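Local structure of MmoQ Response regulator (3LJX) at residues R66-V71 / I75-L80; A142-L147 / R186-D191; E167-L172 / T179-L184. The protein probably makes cyclic di-GMP from two GTP molecules as part of a longer response regulator, of which this piece holds the helical HDOD domain. All coordinates share one frame; numbering follows the deposited sequence.

Contact 1 (R66-V71 / I75-L80); sequences RPVASV and IDLVGL
Leu77 lays one of its two methyl branches over Val68, with Leu77 CD2 3.9 Å from Val68 CG1 and the two side chains crossing obliquely. The pair illustrates how the chain leading into a helix can pack on that helix's own flank: in this all-helical HDOD domain, residues 66-70 form the loop after helix 47-58, Ser70 sits at the N-cap, and helix 71-78 follows at once. The leucine reaches back because its CG stands anti to the backbone N (chi1 179°), and the same CD2 methyl lies 4.1 Å from Arg66 O, a looser approach. Val68 also meets Leu54 and Ala57 of helix 47-58, while its backbone N is hydrogen-bonded to Asn58 OD1, so the loop is held to the preceding helix as well as to the following one.

A second meeting point lies in the first turn of the helix. Ile75 N donates to Val71 O over 2.9 Å in a bond that is close to straight (162° at the hydrogen), the usual i to i+4 step. Beside this bond the isoleucine's CG1, placed next to its own backbone N, approaches Val71 O to 3.4 Å, so one carbonyl oxygen meets both an N-H and an apolar flank. Both side chains are buried: Val71 rests on Ala40 and Ile43, and Ile75 on Ala36, all from helix 36-43.

The chain leaves the helix at Gly79, whose positive phi (107°) would press a side chain against the carbonyl O of Val78. Gly79 is also the N-cap of the next helix, and its N still donates to Ile75 O at 2.8 Å.

Contact 2 (A142-L147 / R186-D191); sequences ADVGRL and RMLLTD
A chi1 of 73° sets Val144 CG1 between the residue's own backbone N and carbonyl carbon, while Leu188 holds a chi1 of -104°, away from the usual staggered values; the two side chains then cross at an angle and meet through one methyl each, Val144 CG1 to Leu188 CD2 at 3.8 Å. The CG2 branch of the valine stands anti to its N, leaving CG1 to make the touch. Next along the chain, Gly145 offers only its backbone, and its CA lies 4.4 Å from Leu188 CD2. The same leucine methyl therefore bridges two successive residues, and the CA atoms of Gly145 and Leu188 come within 7.3 Å. A polar link joins the helices too, Gly145 N being hydrogen-bonded to Thr185 OG1 of helix 181-191. Nearby, Leu189 adds bulk to the same buried seam, resting on Leu138 and Leu141 of helix 132-141 and on Leu202 of helix 196-204.

The contact shows how the HDOD domain keeps the helical core of the HD superfamily. Ala142 and Asp143 probably stand where HD phosphohydrolases carry their His-Asp doublet; if so, an alanine takes the place of the histidine, consistent with HDOD domains that lack the full metal-binding set. Asp143 points its CB away from residues 186-191 and pairs with two arginines: Asp143 OD2 forms a salt bridge of 3.6 Å with Arg146 NE, and Asp143 OD1 another with Arg116 of helix 106-125.

Arg146 N donates to Asp143 O at 2.8 Å as helix 144-152 gets under way. In the partner helix, Arg186 O is gripped twice, by Thr190 N at 2.8 Å and by Thr190 OG1, also at 2.8 Å, the two donors arriving from opposite faces of the carbonyl plane.

Contact 3 (E167-L172 / T179-L184); sequences EALIAL and TDHDEL
Asp180 turns its CB toward helix 166-177, where Ile170 CG2 lies 3.8 Å from Asp180 OD2; just before it, Thr179 OG1 donates to Glu183 OE1 from above the carboxylate plane. Asp180 is the N-cap residue of helix 181-191, and its carboxylate does the capping: OD1 takes the N-H of Glu183 on its syn side over 2.7 Å, nearly straight at 171° though tilted out of the carboxylate plane, with a weak second bond from Asp182 N, while OD2 forms a salt bridge with Arg174. With an alanine in place of Asp180, Glu183 N would probably lose its cap and Arg174 this charge partner.

His181 follows and carries the joint between two successive helices of the HDOD domain. Its CG lies between the backbone N and the carbonyl carbon (chi1 57°), which brings the ring under Ile170 CD1. That methyl makes a CH-pi contact with one face, 3.6 Å from the His181 ring centroid and 27° off the normal, displaced toward the rim so that His181 NE2 is 3.3 Å away. Leu169 CD2 comes instead at the ring edge, 4.3 Å from His181 CD2. Asp182 then places OD2 3.9 Å from the same Ile170 CD1, and its OD1 accepts a weak bond from His181 ND1.

From the N terminus, contact 1 closes first and most locally, with only three residues between its segments; it ties the loop after helix 47-58 to helix 71-78. Contact 2 opens later and joins the start of helix 144-152 to helix 181-191, closing a loop of 38 mostly helical residues. Contact 3 falls wholly within that span, holding helix 166-177 to the start of helix 181-191. Contacts 2 and 3 share this last helix and touch directly, with Arg146 NH2 3.4 Å from His181 CE1. Contact 1 stands apart: its centre is about 19 Å from that of contact 2 and, across the chain's centre, about 31 Å from that of contact 3.

Contact 1 (R66-V71 / I75-L80)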
loop_
_atom_site.group_PDB
_atom_site.type_symbol
_atom_site.label_atom_id
_atom_site.label_comp_id
_atom_site.label_asym_id
_atom_site.label_seq_id
_atom_site.Cartn_x
_atom_site.Cartn_y
_atom_site.Cartn_z
ATOM N N ARG A 66 -11.577 -10.307 15.016
ATOM C CA ARG A 66 -10.151 -10.141 14.684
ATOM C C ARG A 66 -10.000 -9.299 13.420
ATOM O O ARG A 66 -10.862 -9.322 12.540
ATOM C CB ARG A 66 -9.456 -11.483 14.481
ATOM C CG ARG A 66 -10.003 -12.606 15.333
ATOM C CD ARG A 66 -8.877 -13.475 15.833
ATOM N NE ARG A 66 -8.072 -12.736 16.790
ATOM C CZ ARG A 66 -6.864 -12.240 16.549
ATOM N NH1 ARG A 66 -6.279 -12.410 15.375
ATOM N NH2 ARG A 66 -6.235 -11.579 17.506
ATOM N N PRO A 67 -8.904 -8.553 13.322
ATOM C CA PRO A 67 -8.713 -7.700 12.142
ATOM C C PRO A 67 -8.391 -8.530 10.898
ATOM O O PRO A 67 -7.953 -9.679 11.024
ATOM C CB PRO A 67 -7.510 -6.847 12.531
ATOM C CG PRO A 67 -6.712 -7.770 13.448
ATOM C CD PRO A 67 -7.765 -8.484 14.254
ATOM N N VAL A 68 -8.634 -7.953 9.718
ATOM C CA VAL A 68 -8.299 -8.584 8.444
ATOM C C VAL A 68 -7.290 -7.715 7.708
ATOM O O VAL A 68 -7.158 -6.518 7.996
ATOM C CB VAL A 68 -9.553 -8.804 7.533
ATOM C CG1 VAL A 68 -10.524 -9.769 8.174
ATOM C CG2 VAL A 68 -10.237 -7.488 7.218
ATOM N N ALA A 69 -6.594 -8.321 6.752
ATOM C CA ALA A 69 -5.524 -7.661 6.023
ATOM C C ALA A 69 -5.519 -8.101 4.560
ATOM O O ALA A 69 -4.479 -8.107 3.904
ATOM C CB ALA A 69 -4.170 -7.961 6.683
ATOM N N SER A 70 -6.686 -8.483 4.058
ATOM C CA SER A 70 -6.856 -8.708 2.628
ATOM C C SER A 70 -8.328 -8.524 2.243
ATOM O O SER A 70 -9.235 -8.760 3.056
ATOM C CB SER A 70 -6.409 -10.115 2.262
ATOM O OG SER A 70 -7.269 -11.060 2.872
ATOM N N VAL A 71 -8.576 -8.114 1.003
ATOM C CA VAL A 71 -9.951 -7.936 0.572
ATOM C C VAL A 71 -10.735 -9.242 0.727
ATOM O O VAL A 71 -11.879 -9.231 1.186
ATOM C CB VAL A 71 -10.028 -7.437 -0.864
ATOM C CG1 VAL A 71 -11.470 -7.077 -1.227
ATOM C CG2 VAL A 71 -9.106 -6.232 -1.039
ATOM N N ILE A 75 -14.157 -9.801 2.904
ATOM C CA ILE A 75 -15.388 -10.351 2.354
ATOM C C ILE A 75 -15.921 -11.492 3.226
ATOM O O ILE A 75 -17.090 -11.482 3.606
ATOM C CB ILE A 75 -15.190 -10.858 0.924
ATOM C CG1 ILE A 75 -15.007 -9.688 -0.036
ATOM C CG2 ILE A 75 -16.387 -11.669 0.493
ATOM C CD1 ILE A 75 -14.807 -10.129 -1.483
ATOM N N ASP A 76 -15.065 -12.463 3.551
ATOM C CA ASP A 76 -15.459 -13.568 4.435
ATOM C C ASP A 76 -16.011 -13.034 5.749
ATOM O O ASP A 76 -16.927 -13.607 6.319
ATOM C CB ASP A 76 -14.272 -14.490 4.751
ATOM C CG ASP A 76 -13.673 -15.134 3.509
ATOM O OD1 ASP A 76 -14.326 -15.101 2.440
ATOM O OD2 ASP A 76 -12.540 -15.669 3.606
ATOM N N LEU A 77 -15.439 -11.938 6.236
ATOM C CA LEU A 77 -15.819 -11.419 7.542
ATOM C C LEU A 77 -17.138 -10.636 7.524
ATOM O O LEU A 77 -18.047 -10.955 8.286
ATOM C CB LEU A 77 -14.697 -10.559 8.127
ATOM C CG LEU A 77 -15.002 -9.931 9.486
ATOM C CD1 LEU A 77 -15.106 -11.026 10.545
ATOM C CD2 LEU A 77 -13.927 -8.922 9.856
ATOM N N VAL A 78 -17.245 -9.623 6.660
ATOM C CA VAL A 78 -18.421 -8.744 6.662
ATOM C C VAL A 78 -19.485 -9.085 5.593
ATOM O O VAL A 78 -20.614 -8.604 5.659
ATOM C CB VAL A 78 -18.026 -7.245 6.551
ATOM C CG1 VAL A 78 -17.152 -6.842 7.723
ATOM C CG2 VAL A 78 -17.325 -6.962 5.238
ATOM N N GLY A 79 -19.124 -9.929 4.635
ATOM C CA GLY A 79 -20.058 -10.390 3.628
ATOM C C GLY A 79 -19.764 -9.730 2.297
ATOM O O GLY A 79 -19.310 -8.575 2.250
ATOM N N LEU A 80 -20.008 -10.465 1.215
ATOM C CA LEU A 80 -19.857 -9.922 -0.140
ATOM C C LEU A 80 -20.764 -8.705 -0.431
ATOM O O LEU A 80 -20.336 -7.756 -1.092
ATOM C CB LEU A 80 -20.085 -11.018 -1.196
ATOM C CG LEU A 80 -20.167 -10.562 -2.666
ATOM C CD1 LEU A 80 -18.953 -9.746 -3.097
ATOM C CD2 LEU A 80 -20.318 -11.749 -3.581
#

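Contact 2 (A142-L147 / R186-D191)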
loop_
_atom_site.group_PDB
_atom_site.type_symbol
_atom_site.label_atom_id
_atom_site.label_comp_id
_atom_site.label_asym_id
_atom_site.label_seq_id
_atom_site.Cartn_x
_atom_site.Cartn_y
_atom_site.Cartn_z
ATOM N N ALA A 142 2.192 0.136 1.149
ATOM C CA ALA A 142 3.449 0.538 1.800
ATOM C C ALA A 142 3.809 2.036 1.762
ATOM O O ALA A 142 4.609 2.512 2.585
ATOM C CB ALA A 142 4.614 -0.299 1.246
ATOM N N ASP A 143 3.257 2.779 0.804
ATOM C CA ASP A 143 3.491 4.227 0.772
ATOM C C ASP A 143 2.234 5.012 0.408
ATOM O O ASP A 143 2.289 6.055 -0.259
ATOM C CB ASP A 143 4.684 4.602 -0.121
ATOM C CG ASP A 143 4.510 4.161 -1.558
ATOM O OD1 ASP A 143 3.433 3.630 -1.914
ATOM O OD2 ASP A 143 5.466 4.339 -2.337
ATOM N N VAL A 144 1.100 4.510 0.883
ATOM C CA VAL A 144 -0.171 5.163 0.654
ATOM C C VAL A 144 -0.184 6.588 1.233
ATOM O O VAL A 144 -0.985 7.422 0.823
ATOM C CB VAL A 144 -1.341 4.318 1.220
ATOM C CG1 VAL A 144 -1.366 4.376 2.753
ATOM C CG2 VAL A 144 -2.651 4.800 0.646
ATOM N N GLY A 145 0.717 6.871 2.170
ATOM C CA GLY A 145 0.905 8.230 2.637
ATOM C C GLY A 145 1.235 9.234 1.533
ATOM O O GLY A 145 0.919 10.419 1.656
ATOM N N ARG A 146 1.868 8.780 0.455
ATOM C CA ARG A 146 2.175 9.674 -0.669
ATOM C C ARG A 146 0.893 10.109 -1.362
ATOM O O ARG A 146 0.677 11.303 -1.594
ATOM C CB ARG A 146 3.079 9.000 -1.695
ATOM C CG ARG A 146 4.473 8.639 -1.209
ATOM C CD ARG A 146 5.295 8.169 -2.397
ATOM N NE ARG A 146 6.612 7.686 -2.001
ATOM C CZ ARG A 146 7.720 8.426 -1.973
ATOM N NH1 ARG A 146 7.698 9.715 -2.322
ATOM N NH2 ARG A 146 8.864 7.867 -1.599
ATOM N N LEU A 147 0.052 9.131 -1.697
ATOM C CA LEU A 147 -1.268 9.393 -2.271
ATOM C C LEU A 147 -2.054 10.377 -1.389
ATOM O O LEU A 147 -2.683 11.308 -1.887
ATOM C CB LEU A 147 -2.055 8.087 -2.367
ATOM C CG LEU A 147 -2.870 7.730 -3.613
ATOM C CD1 LEU A 147 -4.226 7.240 -3.195
ATOM C CD2 LEU A 147 -2.983 8.868 -4.634
ATOM N N ARG A 186 2.235 4.947 7.995
ATOM C CA ARG A 186 2.135 4.149 9.224
ATOM C C ARG A 186 0.895 4.504 10.017
ATOM O O ARG A 186 0.242 3.623 10.583
ATOM C CB ARG A 186 3.363 4.329 10.114
ATOM C CG ARG A 186 4.694 4.065 9.398
ATOM C CD ARG A 186 5.862 3.937 10.409
ATOM N NE ARG A 186 6.272 5.220 10.981
ATOM C CZ ARG A 186 7.151 6.045 10.410
ATOM N NH1 ARG A 186 7.709 5.721 9.246
ATOM N NH2 ARG A 186 7.477 7.191 11.000
HETATM N N MSE A 187 0.566 5.790 10.066
HETATM C CA MSE A 187 -0.609 6.216 10.818
HETATM C C MSE A 187 -1.866 5.723 10.133
HETATM O O MSE A 187 -2.788 5.273 10.795
HETATM C CB MSE A 187 -0.666 7.731 10.970
HETATM C CG MSE A 187 0.487 8.316 11.784
HETATM SE SE MSE A 187 0.431 10.275 11.734
HETATM C CE MSE A 187 -1.354 10.546 12.483
ATOM N N LEU A 188 -1.891 5.803 8.804
ATOM C CA LEU A 188 -3.026 5.303 8.030
ATOM C C LEU A 188 -3.182 3.793 8.278
ATOM O O LEU A 188 -4.275 3.311 8.628
ATOM C CB LEU A 188 -2.812 5.597 6.538
ATOM C CG LEU A 188 -3.606 6.749 5.900
ATOM C CD1 LEU A 188 -3.922 7.856 6.892
ATOM C CD2 LEU A 188 -2.921 7.312 4.664
ATOM N N LEU A 189 -2.083 3.055 8.119
ATOM C CA LEU A 189 -2.122 1.601 8.255
ATOM C C LEU A 189 -2.557 1.226 9.665
ATOM O O LEU A 189 -3.294 0.256 9.877
ATOM C CB LEU A 189 -0.758 0.972 7.930
ATOM C CG LEU A 189 -0.260 1.067 6.485
ATOM C CD1 LEU A 189 1.123 0.424 6.340
ATOM C CD2 LEU A 189 -1.247 0.429 5.510
ATOM N N THR A 190 -2.101 2.003 10.635
ATOM C CA THR A 190 -2.515 1.771 12.005
ATOM C C THR A 190 -4.020 2.041 12.164
ATOM O O THR A 190 -4.732 1.232 12.766
ATOM C CB THR A 190 -1.713 2.636 12.959
ATOM O OG1 THR A 190 -0.355 2.192 12.943
ATOM C CG2 THR A 190 -2.272 2.537 14.377
ATOM N N ASP A 191 -4.510 3.149 11.609
ATOM C CA ASP A 191 -5.950 3.420 11.661
ATOM C C ASP A 191 -6.750 2.313 10.981
ATOM O O ASP A 191 -7.854 2.013 11.412
ATOM C CB ASP A 191 -6.330 4.771 11.033
ATOM C CG ASP A 191 -7.774 5.202 11.397
ATOM O OD1 ASP A 191 -8.056 5.366 12.617
ATOM O OD2 ASP A 191 -8.629 5.380 10.484
#

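Contact 3 (E167-L172 / T179-L184)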
loop_
_atom_site.group_PDB
_atom_site.type_symbol
_atom_site.label_atom_id
_atom_site.label_comp_id
_atom_site.label_asym_id
_atom_site.label_seq_id
_atom_site.Cartn_x
_atom_site.Cartn_y
_atom_site.Cartn_z
ATOM N N GLU A 167 15.354 12.358 1.292
ATOM C CA GLU A 167 15.334 12.898 2.646
ATOM C C GLU A 167 14.939 14.379 2.694
ATOM O O GLU A 167 14.271 14.819 3.631
ATOM C CB GLU A 167 16.679 12.650 3.341
ATOM C CG GLU A 167 16.903 11.170 3.697
ATOM C CD GLU A 167 18.346 10.830 4.093
ATOM O OE1 GLU A 167 19.151 11.758 4.342
ATOM O OE2 GLU A 167 18.668 9.619 4.150
ATOM N N ALA A 168 15.348 15.143 1.684
ATOM C CA ALA A 168 15.027 16.563 1.634
ATOM C C ALA A 168 13.517 16.747 1.477
ATOM O O ALA A 168 12.932 17.640 2.085
ATOM C CB ALA A 168 15.787 17.261 0.497
ATOM N N LEU A 169 12.886 15.898 0.674
ATOM C CA LEU A 169 11.423 15.930 0.558
ATOM C C LEU A 169 10.757 15.612 1.912
ATOM O O LEU A 169 9.816 16.294 2.323
ATOM C CB LEU A 169 10.922 14.984 -0.535
ATOM C CG LEU A 169 9.399 14.915 -0.669
ATOM C CD1 LEU A 169 8.820 16.286 -1.026
ATOM C CD2 LEU A 169 9.002 13.874 -1.709
ATOM N N ILE A 170 11.256 14.586 2.601
ATOM C CA ILE A 170 10.747 14.232 3.922
ATOM C C ILE A 170 10.816 15.452 4.838
ATOM O O ILE A 170 9.829 15.799 5.506
ATOM C CB ILE A 170 11.549 13.072 4.569
ATOM C CG1 ILE A 170 11.398 11.777 3.754
ATOM C CG2 ILE A 170 11.115 12.857 6.023
ATOM C CD1 ILE A 170 9.991 11.203 3.764
ATOM N N ALA A 171 11.976 16.110 4.855
ATOM C CA ALA A 171 12.155 17.305 5.682
ATOM C C ALA A 171 11.168 18.404 5.287
ATOM O O ALA A 171 10.647 19.122 6.139
ATOM C CB ALA A 171 13.596 17.822 5.593
ATOM N N LEU A 172 10.909 18.528 3.989
ATOM C CA LEU A 172 10.050 19.594 3.498
ATOM C C LEU A 172 8.612 19.306 3.884
ATOM O O LEU A 172 7.854 20.216 4.249
ATOM C CB LEU A 172 10.180 19.734 1.983
ATOM C CG LEU A 172 9.549 20.998 1.405
ATOM C CD1 LEU A 172 9.860 22.205 2.281
ATOM C CD2 LEU A 172 10.031 21.232 -0.014
ATOM N N THR A 179 3.930 16.373 9.059
ATOM C CA THR A 179 3.998 14.930 8.918
ATOM C C THR A 179 4.725 14.665 7.613
ATOM O O THR A 179 4.945 15.591 6.834
ATOM C CB THR A 179 2.594 14.287 8.917
ATOM O OG1 THR A 179 2.719 12.864 8.886
ATOM C CG2 THR A 179 1.803 14.738 7.729
ATOM N N ASP A 180 5.132 13.426 7.372
ATOM C CA ASP A 180 5.766 13.115 6.099
ATOM C C ASP A 180 5.098 11.880 5.540
ATOM O O ASP A 180 4.339 11.223 6.254
ATOM C CB ASP A 180 7.267 12.887 6.285
ATOM C CG ASP A 180 7.564 11.682 7.156
ATOM O OD1 ASP A 180 7.173 10.539 6.776
ATOM O OD2 ASP A 180 8.175 11.892 8.224
ATOM N N HIS A 181 5.386 11.547 4.284
ATOM C CA HIS A 181 4.620 10.499 3.619
ATOM C C HIS A 181 4.792 9.109 4.260
ATOM O O HIS A 181 3.863 8.289 4.233
ATOM C CB HIS A 181 4.878 10.476 2.111
ATOM C CG HIS A 181 6.316 10.312 1.729
ATOM N ND1 HIS A 181 7.009 9.132 1.910
ATOM C CD2 HIS A 181 7.177 11.158 1.114
ATOM C CE1 HIS A 181 8.239 9.270 1.445
ATOM N NE2 HIS A 181 8.368 10.491 0.961
ATOM N N ASP A 182 5.953 8.866 4.872
ATOM C CA ASP A 182 6.201 7.590 5.558
ATOM C C ASP A 182 5.517 7.504 6.929
ATOM O O ASP A 182 4.910 6.485 7.267
ATOM C CB ASP A 182 7.710 7.300 5.673
ATOM C CG ASP A 182 8.339 6.993 4.327
ATOM O OD1 ASP A 182 7.645 6.384 3.480
ATOM O OD2 ASP A 182 9.515 7.356 4.108
ATOM N N GLU A 183 5.605 8.567 7.719
ATOM C CA GLU A 183 4.850 8.606 8.964
ATOM C C GLU A 183 3.358 8.494 8.649
ATOM O O GLU A 183 2.627 7.719 9.269
ATOM C CB GLU A 183 5.119 9.898 9.724
ATOM C CG GLU A 183 4.475 9.917 11.108
ATOM C CD GLU A 183 4.222 11.327 11.626
ATOM O OE1 GLU A 183 4.492 12.300 10.889
ATOM O OE2 GLU A 183 3.746 11.468 12.771
ATOM N N LEU A 184 2.908 9.257 7.663
ATOM C CA LEU A 184 1.498 9.261 7.329
ATOM C C LEU A 184 1.047 7.830 6.956
ATOM O O LEU A 184 0.002 7.361 7.401
ATOM C CB LEU A 184 1.244 10.243 6.185
ATOM C CG LEU A 184 -0.086 10.983 6.210
ATOM C CD1 LEU A 184 -0.455 11.501 4.812
ATOM C CD2 LEU A 184 -1.167 10.097 6.779
#